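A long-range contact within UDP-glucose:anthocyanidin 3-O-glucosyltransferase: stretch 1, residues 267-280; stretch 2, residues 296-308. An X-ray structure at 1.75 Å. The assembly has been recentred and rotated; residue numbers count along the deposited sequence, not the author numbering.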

# COMPACT_ATOMS: atom_id res chain seq x y z
N ALA A 267 12.97 17.33 6.06
CA ALA A 267 12.20 16.71 4.98
C ALA A 267 12.70 15.28 4.70
O ALA A 267 13.87 15.09 4.34
CB ALA A 267 12.29 17.55 3.71
N TYR A 268 11.82 14.29 4.87
CA TYR A 268 12.15 12.92 4.48
C TYR A 268 11.57 12.68 3.10
O TYR A 268 10.37 12.87 2.87
CB TYR A 268 11.58 11.91 5.50
CG TYR A 268 11.62 10.48 5.00
CD1 TYR A 268 12.79 9.95 4.48
CD2 TYR A 268 10.49 9.67 5.06
CE1 TYR A 268 12.85 8.65 4.02
CE2 TYR A 268 10.53 8.36 4.60
CZ TYR A 268 11.72 7.86 4.08
OH TYR A 268 11.79 6.56 3.60
N VAL A 269 12.43 12.30 2.17
CA VAL A 269 12.03 12.12 0.78
C VAL A 269 12.24 10.67 0.35
O VAL A 269 13.33 10.11 0.49
CB VAL A 269 12.87 13.03 -0.15
CG1 VAL A 269 12.41 12.85 -1.60
CG2 VAL A 269 12.75 14.48 0.28
N CYS A 270 11.18 10.07 -0.16
CA CYS A 270 11.29 8.74 -0.74
C CYS A 270 10.20 8.59 -1.78
O CYS A 270 9.02 8.65 -1.46
CB CYS A 270 11.12 7.69 0.35
SG CYS A 270 11.55 6.03 -0.23
N PHE A 271 10.58 8.41 -3.05
CA PHE A 271 9.52 8.23 -4.04
C PHE A 271 9.40 6.82 -4.65
O PHE A 271 9.17 6.67 -5.85
CB PHE A 271 9.45 9.36 -5.09
CG PHE A 271 10.78 9.88 -5.56
CD1 PHE A 271 11.13 11.21 -5.33
CD2 PHE A 271 11.66 9.07 -6.26
CE1 PHE A 271 12.35 11.71 -5.78
CE2 PHE A 271 12.88 9.57 -6.70
CZ PHE A 271 13.22 10.89 -6.47
N GLY A 272 9.54 5.80 -3.80
CA GLY A 272 9.14 4.45 -4.15
C GLY A 272 10.15 3.59 -4.88
O GLY A 272 11.21 4.07 -5.30
N THR A 273 9.81 2.31 -5.04
CA THR A 273 10.68 1.32 -5.67
C THR A 273 9.94 0.47 -6.70
O THR A 273 10.16 -0.73 -6.77
CB THR A 273 11.25 0.33 -4.63
OG1 THR A 273 10.18 -0.46 -4.10
CG2 THR A 273 11.94 1.06 -3.50
N VAL A 274 9.05 1.08 -7.48
CA VAL A 274 8.27 0.31 -8.45
C VAL A 274 8.29 0.92 -9.85
O VAL A 274 8.44 0.21 -10.84
CB VAL A 274 6.83 0.05 -7.97
CG1 VAL A 274 5.92 -0.34 -9.13
CG2 VAL A 274 6.81 -1.03 -6.88
N VAL A 275 8.13 2.24 -9.93
CA VAL A 275 8.31 2.94 -11.18
C VAL A 275 9.50 3.88 -11.03
O VAL A 275 9.63 4.55 -10.00
CB VAL A 275 7.03 3.71 -11.61
CG1 VAL A 275 7.30 4.60 -12.80
CG2 VAL A 275 5.92 2.74 -11.94
N SER A 276 10.38 3.90 -12.02
CA SER A 276 11.51 4.82 -12.02
C SER A 276 11.01 6.24 -12.27
O SER A 276 10.27 6.48 -13.21
CB SER A 276 12.53 4.43 -13.08
OG SER A 276 13.64 5.32 -13.08
N PRO A 277 11.42 7.18 -11.41
CA PRO A 277 11.05 8.57 -11.65
C PRO A 277 11.81 9.06 -12.88
O PRO A 277 12.93 8.59 -13.12
CB PRO A 277 11.55 9.29 -10.41
CG PRO A 277 12.70 8.45 -9.94
CD PRO A 277 12.32 7.03 -10.25
N PRO A 278 11.20 9.96 -13.66
CA PRO A 278 11.94 10.56 -14.77
C PRO A 278 13.22 11.17 -14.24
O PRO A 278 13.17 11.87 -13.22
CB PRO A 278 11.00 11.66 -15.26
CG PRO A 278 9.64 11.18 -14.89
CD PRO A 278 9.81 10.44 -13.58
N PRO A 279 14.36 10.93 -14.90
CA PRO A 279 15.62 11.50 -14.42
C PRO A 279 15.55 13.01 -14.22
O PRO A 279 16.16 13.52 -13.28
CB PRO A 279 16.62 11.15 -15.53
CG PRO A 279 15.79 10.73 -16.71
CD PRO A 279 14.55 10.13 -16.12
N GLN A 280 14.81 13.73 -15.06
CA GLN A 280 14.70 15.17 -14.90
C GLN A 280 14.01 15.55 -13.59
O GLN A 280 14.28 16.61 -13.02
CB GLN A 280 14.00 15.82 -16.11
CG GLN A 280 12.57 15.34 -16.37
CD GLN A 280 12.50 14.17 -17.34
OE1 GLN A 280 13.38 13.31 -17.37
NE2 GLN A 280 11.43 14.13 -18.13
N PHE A 296 17.45 17.42 5.25
CA PHE A 296 16.69 16.38 4.56
C PHE A 296 17.35 15.02 4.67
O PHE A 296 18.56 14.91 4.85
CB PHE A 296 16.50 16.76 3.07
CG PHE A 296 17.79 16.86 2.29
CD1 PHE A 296 18.35 15.74 1.69
CD2 PHE A 296 18.42 18.09 2.14
CE1 PHE A 296 19.55 15.84 0.96
CE2 PHE A 296 19.60 18.20 1.41
CZ PHE A 296 20.17 17.07 0.83
N VAL A 297 16.52 13.97 4.60
CA VAL A 297 16.99 12.61 4.42
C VAL A 297 16.30 12.10 3.17
O VAL A 297 15.08 12.08 3.11
CB VAL A 297 16.60 11.72 5.60
CG1 VAL A 297 17.07 10.28 5.34
CG2 VAL A 297 17.20 12.23 6.89
N TRP A 298 17.08 11.71 2.17
CA TRP A 298 16.51 11.25 0.91
C TRP A 298 16.91 9.80 0.71
O TRP A 298 18.10 9.48 0.59
CB TRP A 298 17.04 12.13 -0.24
CG TRP A 298 16.46 11.86 -1.61
CD1 TRP A 298 15.50 10.95 -1.94
CD2 TRP A 298 16.82 12.53 -2.83
NE1 TRP A 298 15.23 11.02 -3.30
CE2 TRP A 298 16.03 11.98 -3.86
CE3 TRP A 298 17.73 13.55 -3.14
CZ2 TRP A 298 16.13 12.40 -5.19
CZ3 TRP A 298 17.83 13.96 -4.46
CH2 TRP A 298 17.04 13.39 -5.47
N ALA A 299 15.92 8.91 0.72
CA ALA A 299 16.15 7.50 0.45
C ALA A 299 16.04 7.36 -1.05
O ALA A 299 14.96 7.52 -1.63
CB ALA A 299 15.11 6.64 1.15
N LEU A 300 17.18 7.09 -1.68
CA LEU A 300 17.33 7.11 -3.13
C LEU A 300 18.11 5.87 -3.58
O LEU A 300 19.18 5.58 -3.04
CB LEU A 300 18.09 8.38 -3.56
CG LEU A 300 18.41 8.58 -5.04
CD1 LEU A 300 17.15 8.83 -5.85
CD2 LEU A 300 19.39 9.73 -5.23
N LYS A 301 17.58 5.14 -4.56
CA LYS A 301 18.29 3.98 -5.10
C LYS A 301 19.68 4.34 -5.61
O LYS A 301 19.88 5.38 -6.26
CB LYS A 301 17.49 3.31 -6.23
CG LYS A 301 16.34 2.45 -5.74
CD LYS A 301 15.68 1.69 -6.89
CE LYS A 301 14.39 1.00 -6.43
NZ LYS A 301 13.64 0.37 -7.55
N GLU A 302 20.62 3.45 -5.32
CA GLU A 302 22.03 3.60 -5.65
C GLU A 302 22.27 3.94 -7.11
O GLU A 302 23.15 4.74 -7.45
CB GLU A 302 22.69 2.27 -5.31
CG GLU A 302 24.17 2.26 -5.24
CD GLU A 302 24.69 0.95 -4.69
OE1 GLU A 302 24.93 0.01 -5.48
OE2 GLU A 302 24.83 0.85 -3.46
N SER A 303 21.48 3.33 -7.99
CA SER A 303 21.67 3.48 -9.42
C SER A 303 21.32 4.88 -9.90
O SER A 303 21.66 5.26 -11.03
CB SER A 303 20.83 2.44 -10.16
OG SER A 303 19.52 2.39 -9.64
N LEU A 304 20.64 5.65 -9.05
CA LEU A 304 20.28 7.02 -9.39
C LEU A 304 21.32 8.05 -8.95
O LEU A 304 21.21 9.23 -9.30
CB LEU A 304 18.90 7.36 -8.82
CG LEU A 304 17.77 6.52 -9.43
CD1 LEU A 304 16.47 6.68 -8.68
CD2 LEU A 304 17.57 6.88 -10.90
N LEU A 305 22.34 7.62 -8.20
CA LEU A 305 23.35 8.58 -7.74
C LEU A 305 24.04 9.29 -8.90
O LEU A 305 24.38 10.47 -8.79
CB LEU A 305 24.39 7.90 -6.84
CG LEU A 305 23.85 7.37 -5.51
CD1 LEU A 305 24.97 6.67 -4.75
CD2 LEU A 305 23.30 8.52 -4.69
N SER A 306 24.21 8.58 -10.01
CA SER A 306 24.97 9.12 -11.14
C SER A 306 24.25 10.24 -11.88
O SER A 306 24.86 10.98 -12.66
CB SER A 306 25.34 8.00 -12.14
OG SER A 306 24.18 7.32 -12.60
N ILE A 307 22.95 10.39 -11.65
CA ILE A 307 22.23 11.45 -12.36
C ILE A 307 21.97 12.69 -11.49
O ILE A 307 21.50 13.71 -12.00
CB ILE A 307 20.92 10.95 -12.99
CG1 ILE A 307 19.92 10.57 -11.91
CG2 ILE A 307 21.20 9.78 -13.94
CD1 ILE A 307 18.51 10.36 -12.44
N LEU A 308 22.27 12.60 -10.20
CA LEU A 308 22.22 13.77 -9.33
C LEU A 308 23.19 14.82 -9.86
O LEU A 308 24.22 14.46 -10.43
CB LEU A 308 22.62 13.38 -7.91
CG LEU A 308 21.69 12.44 -7.17
CD1 LEU A 308 22.27 12.09 -5.81
CD2 LEU A 308 20.31 13.06 -7.02
O HOH W 1 13.44 8.54 -3.71
O HOH W 2 13.50 4.93 -3.32

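Residues 296-299 run parallel to the strand that holds residues 267-269, the axes 10° apart, and the two stretches together bury 654 Å². Phe-296 opens the pairing opposite Ala-267: its CB lies 4.3 Å from Ala-267 CB, its CA makes a CA-H...O contact with Ala-267 O (3.1 Å), and its ring leads away from the neighbouring strand. Val-297 clamps the register through both of its backbone polar atoms, Val-297 N donating to Ala-267 O (2.9 Å) and Val-269 N donating to Val-297 O (2.8 Å, nearly straight at 169°). Its branched side chain, well suited to a buried strand, shares a sheet face with Tyr-268, whose CD1 is 4.3 Å from Val-297 CB. On the other face, beside Val-269, Trp-298 (chi1 t) offers its five-membered ring to Val-269 CG1, which sits 3.9 Å from the ring centroid. The indole edge meanwhile points toward the face of Phe-271 in an offset edge-to-face pair, with Trp-298 CZ2 3.5 Å from Phe-271 CZ. Its polar NE1 is satisfied by water 1 (Trp-298 NE1 to water O, 3.1 Å), which also accepts from Phe-271 N and donates to Ala-299 O, bridging the strands where direct pairing gives out. Ala-299 N closes the ladder on Val-269 O (2.9 Å); its small CB packs against both Cys-270 SG (3.9 Å from Ala-299 CB) and Tyr-268 CE1 (4.2 Å from Ala-299 CB). Leu-300 brings CD1 to 4.4 Å from Phe-271 CE2. Lys-301, extended along chi2 to chi4, reaches exposed Thr-273 with the end of its chain, Lys-301 CE 3.7 Å from Thr-273 CB, without a hydrogen bond between them. Beyond it the contact is apolar: Leu-304 CD1 reaches Pro-277 CG at 4.4 Å, and Ile-307 CD1 packs on Pro-279 CB at 3.7 Å, near the helix start.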